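Local coordinates for prophage pi2 protein 01, integrase (Lactococcus lactis, PDB 3LYS), which probably binds DNA and recombines it as a phage-family integrase, of which this chain is the helical core-binding domain near the N-terminus, at residues N22-E26 with M27-G31; V46-S49 with E50-A53; E65-A68 with K69-K73; A81-Q84 with C85-E89. The protein carries 1 engineered substitution. One frame throughout, in Å; residues are numbered along the deposited sequence.

Contact 1 of 4, residues N22-E26 with M27-G31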
loop_
_atom_site.group_PDB
_atom_site.type_symbol
_atom_site.label_atom_id
_atom_site.label_comp_id
_atom_site.label_asym_id
_atom_site.label_seq_id
_atom_site.Cartn_x
_atom_site.Cartn_y
_atom_site.Cartn_z
ATOM N N ASN A 22 -12.266 -13.522 1.784
ATOM C CA ASN A 22 -13.330 -14.091 2.588
ATOM C C ASN A 22 -13.015 -14.200 4.062
ATOM O O ASN A 22 -13.854 -14.607 4.861
ATOM C CB ASN A 22 -13.666 -15.458 2.038
ATOM C CG ASN A 22 -13.978 -15.408 0.573
ATOM O OD1 ASN A 22 -15.028 -14.909 0.160
ATOM N ND2 ASN A 22 -13.052 -15.900 -0.235
ATOM N N ALA A 23 -11.804 -13.818 4.429
ATOM C CA ALA A 23 -11.408 -13.901 5.819
ATOM C C ALA A 23 -11.904 -12.731 6.654
ATOM O O ALA A 23 -12.349 -12.908 7.788
ATOM C CB ALA A 23 -9.895 -14.003 5.917
ATOM N N ILE A 24 -11.829 -11.532 6.097
ATOM C CA ILE A 24 -12.249 -10.364 6.840
ATOM C C ILE A 24 -13.686 -9.955 6.537
ATOM O O ILE A 24 -14.308 -10.439 5.585
ATOM C CB ILE A 24 -11.286 -9.178 6.565
ATOM C CG1 ILE A 24 -11.520 -8.060 7.589
ATOM C CG2 ILE A 24 -11.466 -8.675 5.135
ATOM C CD1 ILE A 24 -11.298 -8.486 9.039
ATOM N N ASP A 25 -14.209 -9.074 7.385
ATOM C CA ASP A 25 -15.561 -8.542 7.256
ATOM C C ASP A 25 -15.790 -7.992 5.841
ATOM O O ASP A 25 -14.843 -7.597 5.166
ATOM C CB ASP A 25 -15.757 -7.417 8.271
ATOM C CG ASP A 25 -17.099 -6.756 8.145
ATOM O OD1 ASP A 25 -17.200 -5.550 8.455
ATOM O OD2 ASP A 25 -18.049 -7.454 7.735
ATOM N N GLU A 26 -17.043 -7.954 5.399
ATOM C CA GLU A 26 -17.363 -7.445 4.068
ATOM C C GLU A 26 -17.171 -5.939 3.953
ATOM O O GLU A 26 -16.581 -5.444 2.992
ATOM C CB GLU A 26 -18.806 -7.799 3.700
ATOM C CG GLU A 26 -19.286 -7.184 2.391
ATOM C CD GLU A 26 -18.299 -7.383 1.253
ATOM O OE1 GLU A 26 -17.582 -6.414 0.905
ATOM O OE2 GLU A 26 -18.232 -8.513 0.718
HETATM N N MSE A 27 -17.682 -5.208 4.932
HETATM C CA MSE A 27 -17.563 -3.758 4.919
HETATM C C MSE A 27 -16.098 -3.365 5.052
HETATM O O MSE A 27 -15.688 -2.307 4.586
HETATM C CB MSE A 27 -18.372 -3.153 6.072
HETATM C CG MSE A 27 -18.793 -1.699 5.856
HETATM SE SE MSE A 27 -19.682 -1.404 4.134
HETATM C CE MSE A 27 -21.001 -2.830 4.153
ATOM N N THR A 28 -15.314 -4.229 5.687
ATOM C CA THR A 28 -13.902 -3.962 5.885
ATOM C C THR A 28 -13.106 -4.245 4.618
ATOM O O THR A 28 -12.111 -3.582 4.336
ATOM C CB THR A 28 -13.349 -4.803 7.037
ATOM O OG1 THR A 28 -14.120 -4.548 8.216
ATOM C CG2 THR A 28 -11.887 -4.461 7.296
ATOM N N TYR A 29 -13.549 -5.228 3.850
ATOM C CA TYR A 29 -12.860 -5.564 2.621
ATOM C C TYR A 29 -12.973 -4.397 1.650
ATOM O O TYR A 29 -12.111 -4.198 0.793
ATOM C CB TYR A 29 -13.466 -6.817 1.990
ATOM C CG TYR A 29 -12.690 -7.353 0.805
ATOM C CD1 TYR A 29 -11.443 -7.947 0.975
ATOM C CD2 TYR A 29 -13.217 -7.296 -0.482
ATOM C CE1 TYR A 29 -10.740 -8.479 -0.106
ATOM C CE2 TYR A 29 -12.524 -7.830 -1.571
ATOM C CZ TYR A 29 -11.289 -8.421 -1.374
ATOM O OH TYR A 29 -10.634 -8.972 -2.449
ATOM N N LYS A 30 -14.044 -3.626 1.784
ATOM C CA LYS A 30 -14.256 -2.480 0.915
ATOM C C LYS A 30 -13.019 -1.595 0.966
ATOM O O LYS A 30 -12.592 -1.047 -0.049
ATOM C CB LYS A 30 -15.483 -1.692 1.379
ATOM C CG LYS A 30 -16.840 -2.331 1.048
ATOM C CD LYS A 30 -17.128 -2.278 -0.457
ATOM C CE LYS A 30 -18.579 -2.634 -0.789
ATOM N NZ LYS A 30 -19.564 -1.707 -0.143
ATOM N N GLY A 31 -12.446 -1.476 2.161
ATOM C CA GLY A 31 -11.269 -0.650 2.358
ATOM C C GLY A 31 -10.104 -1.066 1.488
ATOM O O GLY A 31 -9.443 -0.227 0.868
#

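Contact 2 of 4, residues V46-S49 with E50-A53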
loop_
_atom_site.group_PDB
_atom_site.type_symbol
_atom_site.label_atom_id
_atom_site.label_comp_id
_atom_site.label_asym_id
_atom_site.label_seq_id
_atom_site.Cartn_x
_atom_site.Cartn_y
_atom_site.Cartn_z
ATOM N N VAL A 46 4.229 1.317 -11.265
ATOM C CA VAL A 46 5.266 1.224 -10.248
ATOM C C VAL A 46 5.575 -0.227 -9.854
ATOM O O VAL A 46 4.693 -0.958 -9.398
ATOM C CB VAL A 46 4.850 2.013 -8.993
ATOM C CG1 VAL A 46 6.055 2.249 -8.112
ATOM C CG2 VAL A 46 4.195 3.323 -9.400
ATOM N N LEU A 47 6.823 -0.646 -10.048
ATOM C CA LEU A 47 7.233 -2.001 -9.686
ATOM C C LEU A 47 7.663 -2.062 -8.237
ATOM O O LEU A 47 8.429 -1.230 -7.759
ATOM C CB LEU A 47 8.386 -2.490 -10.551
ATOM C CG LEU A 47 7.991 -3.390 -11.701
ATOM C CD1 LEU A 47 7.084 -2.632 -12.646
ATOM C CD2 LEU A 47 9.239 -3.874 -12.408
ATOM N N ILE A 48 7.166 -3.072 -7.548
ATOM C CA ILE A 48 7.462 -3.265 -6.144
ATOM C C ILE A 48 8.976 -3.169 -5.850
ATOM O O ILE A 48 9.396 -2.660 -4.800
ATOM C CB ILE A 48 6.902 -4.621 -5.708
ATOM C CG1 ILE A 48 7.014 -4.785 -4.199
ATOM C CG2 ILE A 48 7.614 -5.726 -6.454
ATOM C CD1 ILE A 48 5.995 -3.990 -3.434
ATOM N N SER A 49 9.799 -3.629 -6.793
ATOM C CA SER A 49 11.256 -3.614 -6.631
ATOM C C SER A 49 11.898 -2.262 -6.910
ATOM O O SER A 49 13.109 -2.110 -6.761
ATOM C CB SER A 49 11.891 -4.656 -7.546
ATOM O OG SER A 49 11.663 -4.319 -8.892
ATOM N N GLU A 50 11.098 -1.285 -7.329
ATOM C CA GLU A 50 11.621 0.050 -7.625
ATOM C C GLU A 50 11.240 1.020 -6.514
ATOM O O GLU A 50 11.874 2.055 -6.336
ATOM C CB GLU A 50 11.048 0.577 -8.937
ATOM C CG GLU A 50 11.408 -0.188 -10.204
ATOM C CD GLU A 50 10.473 0.186 -11.370
ATOM O OE1 GLU A 50 10.230 1.399 -11.584
ATOM O OE2 GLU A 50 9.978 -0.723 -12.072
ATOM N N ILE A 51 10.196 0.681 -5.773
ATOM C CA ILE A 51 9.735 1.520 -4.684
ATOM C C ILE A 51 10.833 1.708 -3.639
ATOM O O ILE A 51 11.504 0.748 -3.256
ATOM C CB ILE A 51 8.515 0.895 -4.008
ATOM C CG1 ILE A 51 7.494 0.499 -5.069
ATOM C CG2 ILE A 51 7.903 1.877 -3.029
ATOM C CD1 ILE A 51 6.369 -0.325 -4.528
ATOM N N THR A 52 11.013 2.951 -3.189
ATOM C CA THR A 52 12.015 3.285 -2.168
ATOM C C THR A 52 11.337 4.050 -1.036
ATOM O O THR A 52 10.229 4.543 -1.210
ATOM C CB THR A 52 13.146 4.157 -2.743
ATOM O OG1 THR A 52 12.650 5.467 -3.016
ATOM C CG2 THR A 52 13.677 3.557 -4.028
ATOM N N ALA A 53 11.993 4.156 0.113
ATOM C CA ALA A 53 11.411 4.871 1.248
ATOM C C ALA A 53 10.969 6.277 0.858
ATOM O O ALA A 53 9.991 6.820 1.398
ATOM C CB ALA A 53 12.412 4.949 2.381
#

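Contact 3 of 4, residues E65-A68 with K69-K73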
loop_
_atom_site.group_PDB
_atom_site.type_symbol
_atom_site.label_atom_id
_atom_site.label_comp_id
_atom_site.label_asym_id
_atom_site.label_seq_id
_atom_site.Cartn_x
_atom_site.Cartn_y
_atom_site.Cartn_z
ATOM N N GLU A 65 -2.356 15.632 -0.002
ATOM C CA GLU A 65 -2.815 16.949 -0.391
ATOM C C GLU A 65 -4.187 16.948 -1.060
ATOM O O GLU A 65 -4.552 17.910 -1.727
ATOM C CB GLU A 65 -1.774 17.628 -1.286
ATOM C CG GLU A 65 -1.330 16.803 -2.469
ATOM C CD GLU A 65 -0.240 17.477 -3.302
ATOM O OE1 GLU A 65 0.878 17.677 -2.789
ATOM O OE2 GLU A 65 -0.509 17.810 -4.473
ATOM N N THR A 66 -4.952 15.877 -0.868
ATOM C CA THR A 66 -6.299 15.773 -1.435
ATOM C C THR A 66 -7.128 14.789 -0.625
ATOM O O THR A 66 -8.228 14.417 -1.024
ATOM C CB THR A 66 -6.286 15.285 -2.921
ATOM O OG1 THR A 66 -5.229 14.332 -3.117
ATOM C CG2 THR A 66 -6.117 16.455 -3.878
ATOM N N HIS A 67 -6.591 14.374 0.514
ATOM C CA HIS A 67 -7.276 13.425 1.378
ATOM C C HIS A 67 -7.036 13.782 2.829
ATOM O O HIS A 67 -6.020 14.394 3.164
ATOM C CB HIS A 67 -6.752 12.019 1.114
ATOM C CG HIS A 67 -7.028 11.535 -0.269
ATOM N ND1 HIS A 67 -8.245 11.004 -0.635
ATOM C CD2 HIS A 67 -6.275 11.564 -1.393
ATOM C CE1 HIS A 67 -8.232 10.730 -1.928
ATOM N NE2 HIS A 67 -7.049 11.061 -2.411
ATOM N N ALA A 68 -7.964 13.388 3.692
ATOM C CA ALA A 68 -7.827 13.666 5.111
ATOM C C ALA A 68 -6.770 12.766 5.744
ATOM O O ALA A 68 -6.384 11.733 5.182
ATOM C CB ALA A 68 -9.155 13.477 5.803
ATOM N N LYS A 69 -6.300 13.172 6.919
ATOM C CA LYS A 69 -5.277 12.415 7.639
ATOM C C LYS A 69 -5.771 10.986 7.861
ATOM O O LYS A 69 -5.147 10.021 7.417
ATOM C CB LYS A 69 -4.962 13.098 8.985
ATOM C CG LYS A 69 -3.725 12.559 9.717
ATOM C CD LYS A 69 -3.534 13.255 11.067
ATOM C CE LYS A 69 -2.290 12.772 11.808
ATOM N NZ LYS A 69 -1.027 13.081 11.078
ATOM N N ALA A 70 -6.908 10.852 8.530
ATOM C CA ALA A 70 -7.460 9.529 8.788
ATOM C C ALA A 70 -7.461 8.668 7.517
ATOM O O ALA A 70 -7.104 7.493 7.551
ATOM C CB ALA A 70 -8.886 9.657 9.343
ATOM N N SER A 71 -7.846 9.274 6.399
ATOM C CA SER A 71 -7.924 8.577 5.116
ATOM C C SER A 71 -6.563 8.158 4.578
ATOM O O SER A 71 -6.349 7.008 4.181
ATOM C CB SER A 71 -8.630 9.460 4.077
ATOM O OG SER A 71 -8.653 8.853 2.798
ATOM N N THR A 72 -5.640 9.102 4.552
ATOM C CA THR A 72 -4.312 8.813 4.050
ATOM C C THR A 72 -3.679 7.724 4.930
ATOM O O THR A 72 -2.963 6.855 4.431
ATOM C CB THR A 72 -3.459 10.117 4.021
ATOM O OG1 THR A 72 -2.168 9.855 3.456
ATOM C CG2 THR A 72 -3.317 10.684 5.415
ATOM N N LYS A 73 -3.979 7.756 6.227
ATOM C CA LYS A 73 -3.463 6.767 7.178
ATOM C C LYS A 73 -3.902 5.360 6.819
ATOM O O LYS A 73 -3.097 4.429 6.809
ATOM C CB LYS A 73 -3.976 7.044 8.583
ATOM C CG LYS A 73 -3.464 6.055 9.613
ATOM C CD LYS A 73 -4.065 6.337 10.974
ATOM C CE LYS A 73 -3.134 5.877 12.095
ATOM N NZ LYS A 73 -1.850 6.659 12.101
#

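Contact 4 of 4, residues A81-Q84 with C85-E89. Engineered in segment 85-89: Cys85 (natural residue Pro).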
loop_
_atom_site.group_PDB
_atom_site.type_symbol
_atom_site.label_atom_id
_atom_site.label_comp_id
_atom_site.label_asym_id
_atom_site.label_seq_id
_atom_site.Cartn_x
_atom_site.Cartn_y
_atom_site.Cartn_z
ATOM N N ALA A 81 0.762 -3.523 5.401
ATOM C CA ALA A 81 0.466 -4.912 5.703
ATOM C C ALA A 81 0.798 -5.837 4.534
ATOM O O ALA A 81 1.345 -6.923 4.722
ATOM C CB ALA A 81 -0.992 -5.055 6.079
ATOM N N SER A 82 0.463 -5.419 3.325
ATOM C CA SER A 82 0.737 -6.259 2.171
ATOM C C SER A 82 2.223 -6.421 1.924
ATOM O O SER A 82 2.663 -7.427 1.372
ATOM C CB SER A 82 0.093 -5.677 0.925
ATOM O OG SER A 82 0.506 -4.342 0.748
ATOM N N ILE A 83 3.006 -5.422 2.308
ATOM C CA ILE A 83 4.439 -5.520 2.095
ATOM C C ILE A 83 5.074 -6.492 3.102
ATOM O O ILE A 83 6.047 -7.189 2.785
ATOM C CB ILE A 83 5.090 -4.129 2.153
ATOM C CG1 ILE A 83 5.060 -3.516 0.763
ATOM C CG2 ILE A 83 6.517 -4.229 2.600
ATOM C CD1 ILE A 83 3.689 -3.257 0.257
ATOM N N GLN A 84 4.487 -6.558 4.296
ATOM C CA GLN A 84 4.968 -7.447 5.347
ATOM C C GLN A 84 5.163 -8.882 4.871
ATOM O O GLN A 84 6.267 -9.414 4.935
ATOM C CB GLN A 84 3.996 -7.456 6.520
ATOM C CG GLN A 84 3.771 -6.106 7.134
ATOM C CD GLN A 84 5.069 -5.436 7.543
ATOM O OE1 GLN A 84 5.816 -4.932 6.694
ATOM N NE2 GLN A 84 5.351 -5.429 8.847
ATOM N N CYS A 85 4.088 -9.509 4.406
ATOM C CA CYS A 85 4.181 -10.880 3.940
ATOM C C CYS A 85 5.258 -10.934 2.868
ATOM O O CYS A 85 5.991 -11.912 2.751
ATOM C CB CYS A 85 2.828 -11.377 3.383
ATOM S SG CYS A 85 2.538 -13.200 3.548
ATOM N N LEU A 86 5.387 -9.868 2.097
ATOM C CA LEU A 86 6.393 -9.860 1.047
ATOM C C LEU A 86 7.785 -9.946 1.663
ATOM O O LEU A 86 8.692 -10.561 1.102
ATOM C CB LEU A 86 6.251 -8.598 0.204
ATOM C CG LEU A 86 6.572 -8.740 -1.285
ATOM C CD1 LEU A 86 5.873 -9.945 -1.907
ATOM C CD2 LEU A 86 6.121 -7.465 -1.953
ATOM N N ILE A 87 7.948 -9.339 2.830
ATOM C CA ILE A 87 9.228 -9.374 3.522
ATOM C C ILE A 87 9.419 -10.745 4.167
ATOM O O ILE A 87 10.426 -11.426 3.939
ATOM C CB ILE A 87 9.284 -8.308 4.635
ATOM C CG1 ILE A 87 9.233 -6.896 4.028
ATOM C CG2 ILE A 87 10.539 -8.507 5.484
ATOM C CD1 ILE A 87 10.437 -6.531 3.165
ATOM N N GLU A 88 8.440 -11.133 4.983
ATOM C CA GLU A 88 8.444 -12.412 5.685
ATOM C C GLU A 88 8.810 -13.563 4.738
ATOM O O GLU A 88 9.608 -14.439 5.073
ATOM C CB GLU A 88 7.060 -12.644 6.305
ATOM C CG GLU A 88 7.110 -13.092 7.753
ATOM C CD GLU A 88 7.504 -14.558 7.901
ATOM O OE1 GLU A 88 7.887 -14.969 9.017
ATOM O OE2 GLU A 88 7.424 -15.301 6.899
ATOM N N GLU A 89 8.229 -13.523 3.545
ATOM C CA GLU A 89 8.456 -14.526 2.523
ATOM C C GLU A 89 9.858 -14.442 1.961
ATOM O O GLU A 89 10.309 -15.352 1.265
ATOM C CB GLU A 89 7.443 -14.353 1.392
ATOM C CG GLU A 89 6.013 -14.667 1.813
ATOM C CD GLU A 89 5.008 -14.431 0.714
ATOM O OE1 GLU A 89 5.349 -14.657 -0.482
ATOM O OE2 GLU A 89 3.865 -14.043 1.054
#

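Contact 1 of 4, residues N22-E26 with M27-G31
Tyr29 N is gripped by two backbone oxygens, in a bond of 3.0 Å to Asp25 O and a weak one of 3.2 Å to Glu26 O. The site is the N-terminus of helix 26-42 in the core-binding domain, with Asp25 as N-cap and Ile24 just before it. The stronger bond is the first of the i to i+4 kind here, although bent to 138° at the hydrogen. Glu26 O also takes a weak bond from Lys30 N, the next of the i to i+4 series.

The Asp25 carboxylate lies beside its own carbonyl, with CG anti to the backbone N (chi1 176°). From there OD1 accepts Thr28 OG1 at 3.2 Å on its anti side, the hydroxyl lying 21° out of the carboxylate plane. The other oxygen, OD2, receives a weak bond from Glu26 N. One bond on each oxygen would limit rotation of the group, and the first-turn N-H dipoles would probably favour its negative charge.

Ile24 and Tyr29 stand at positions N' and N4, the pair that forms a hydrophobic staple; Ile24 CG2 lies 4.2 Å from Tyr29 CB, near the ring plane at its edge. Tyr29 then turns away to pack on Met16 and Glu17 of helix 8-19. The closest apolar approach across the cap is at Thr28, whose CG2 sits 3.6 Å from Ile24 CG1, the two side chains crossing at about a right angle.

Contact 2 of 4, residues V46-S49 with E50-A53
Two backbone bonds converge on Leu47 O and close the turn. Glu50 N gives the shorter and straighter, 2.7 Å with 161° at the hydrogen, approaching well above the carbonyl plane. Ile51 N comes in nearly along the C=O axis at 3.3 Å. The oxygen therefore serves an i to i+3 and an i to i+4 donor at once, from clearly different directions.

The apolar contacts all involve Ile51. Its CG1 is anti to its own carbonyl carbon (chi1 -49°), which carries the chain back toward Val46 and Ile48. There CG1 meets Val46 CG1 at 3.8 Å, the side chains crossing at about a right angle, while CD1 reaches Ile48 CA at 3.5 Å and Ile48 CD1 at 3.8 Å. Ile51 and Ile48 are buried, and both, with Val46, also rest on Ile8 of helix 8-19; Ile51 touches Phe96 as well.

Polar capping follows at Thr52, whose OG1 bonds to Ser55 N at the start of helix 53-64. Helical backbone angles at Ile48 and a psi close to zero at Ser49, as at the third position of such a turn, together with the bond from Glu50 N to Leu47 O, define residues 47-50 as a type I beta turn, here leading into a threonine N-cap between two helices of the core-binding domain.

Contact 3 of 4, residues E65-A68 with K69-K73
Ala68 O and Thr72 N make the hydrogen bond that starts helix 69-88, 2.8 Å long and nearly straight at 170°. Ser71, one residue earlier, packs its CB 3.4 Å from the same oxygen, Ala68 O, and 4.4 Å from Ala68 CB.

The side chains round this junction diverge. Ser71 directs OG opposite its backbone N across the CA-CB bond (chi1 176°), which points the hydroxyl toward the His67 side chain, 4.1 Å from both His67 CB and His67 ND1; these are loose van der Waals approaches. His67 sets out toward the helix, but with CG placed beside its backbone N (chi1 -63°) the imidazole swings away. Its NE2 bonds to Tyr42 OH, and the ring stacks on Phe63 and meets Tyr38 edge-to-face, so its rotation is fixed by neighbours in helices 26-42 and 53-64.

Lys69 runs straight out from the helix as far as CE and bends only at the last torsion, where NZ finds a weak bond to Lys103 O.

Ala68 is thus an N-cap whose methyl side chain cannot cap; its carbonyl makes the first i to i+4 bond of the helix. It ends the short connection of a helix-loop-helix unit of the core-binding domain, in which the preceding histidine is held by an aromatic cluster.

Contact 4 of 4, residues A81-Q84 with C85-E89
Ile83 O receives Ile87 N at 2.9 Å, and Gln84 O receives Glu88 N at 2.8 Å along a straight path of 166°. These two i to i+4 bonds, with Glu89 N to Cys85 O beyond them, belong to the C-terminal part of helix 69-88, the last of the four helices of this core-binding domain. Ile87 N also leans toward Gln84 O, but that bond, at 124°, is weak.

On one flank Ile83 and Ile87 run together a turn apart. Ile83 CG2 lies anti to its backbone N and Ile87 CG1 anti to its carbonyl carbon (chi1 -65°), and these branches meet at 4.1 Å with the side chains oblique to each other. Ile87 CG1 also lies 3.4 Å from Ile83 O, alongside the backbone bond. Ile83 packs further on Phe96 and Ile87 on Leu92, both in the segment that follows the helix.

Just before these bonds the spacing is wider: Ala81 O is 3.8 Å from Cys85 N, and Ser82 O is 3.7 Å from Leu86 N. Cys85 is an engineered residue where the natural sequence has proline.

The second shell is largely helix 8-19. Leu86 packs on Tyr11, and Ser82 on Phe12 and Trp15. At the far end Glu89 OE1 forms a salt bridge with Arg91 NH2. Ser82 has both its oxygens engaged: OG bonds back to Val79 O within the same helix, while its carbonyl O is hydrogen-bonded to Tyr11 OH.

In the fold
Contacts 1 and 3 lie at the surface, each at the start of a helix: contact 1 uses an N-cap carboxylate bonded to a hydroxyl in the first turn, whereas contact 3 has an alanine at the N-cap, with no side-chain cap, and turns its one ring away from the helix, among aromatic residues of the neighbouring helices. Contacts 2 and 4 are partly buried and mainly apolar in their side chains. They touch through Ile48 CG1 and Leu86 CD2, 3.6 Å apart, and both reach helix 8-19 and Phe96. Contacts 3 and 4 occupy the two ends of helix 69-88, their centres about 24 Å apart, on opposite sides of the chain's centre. Contacts 1 and 2 also lie opposite.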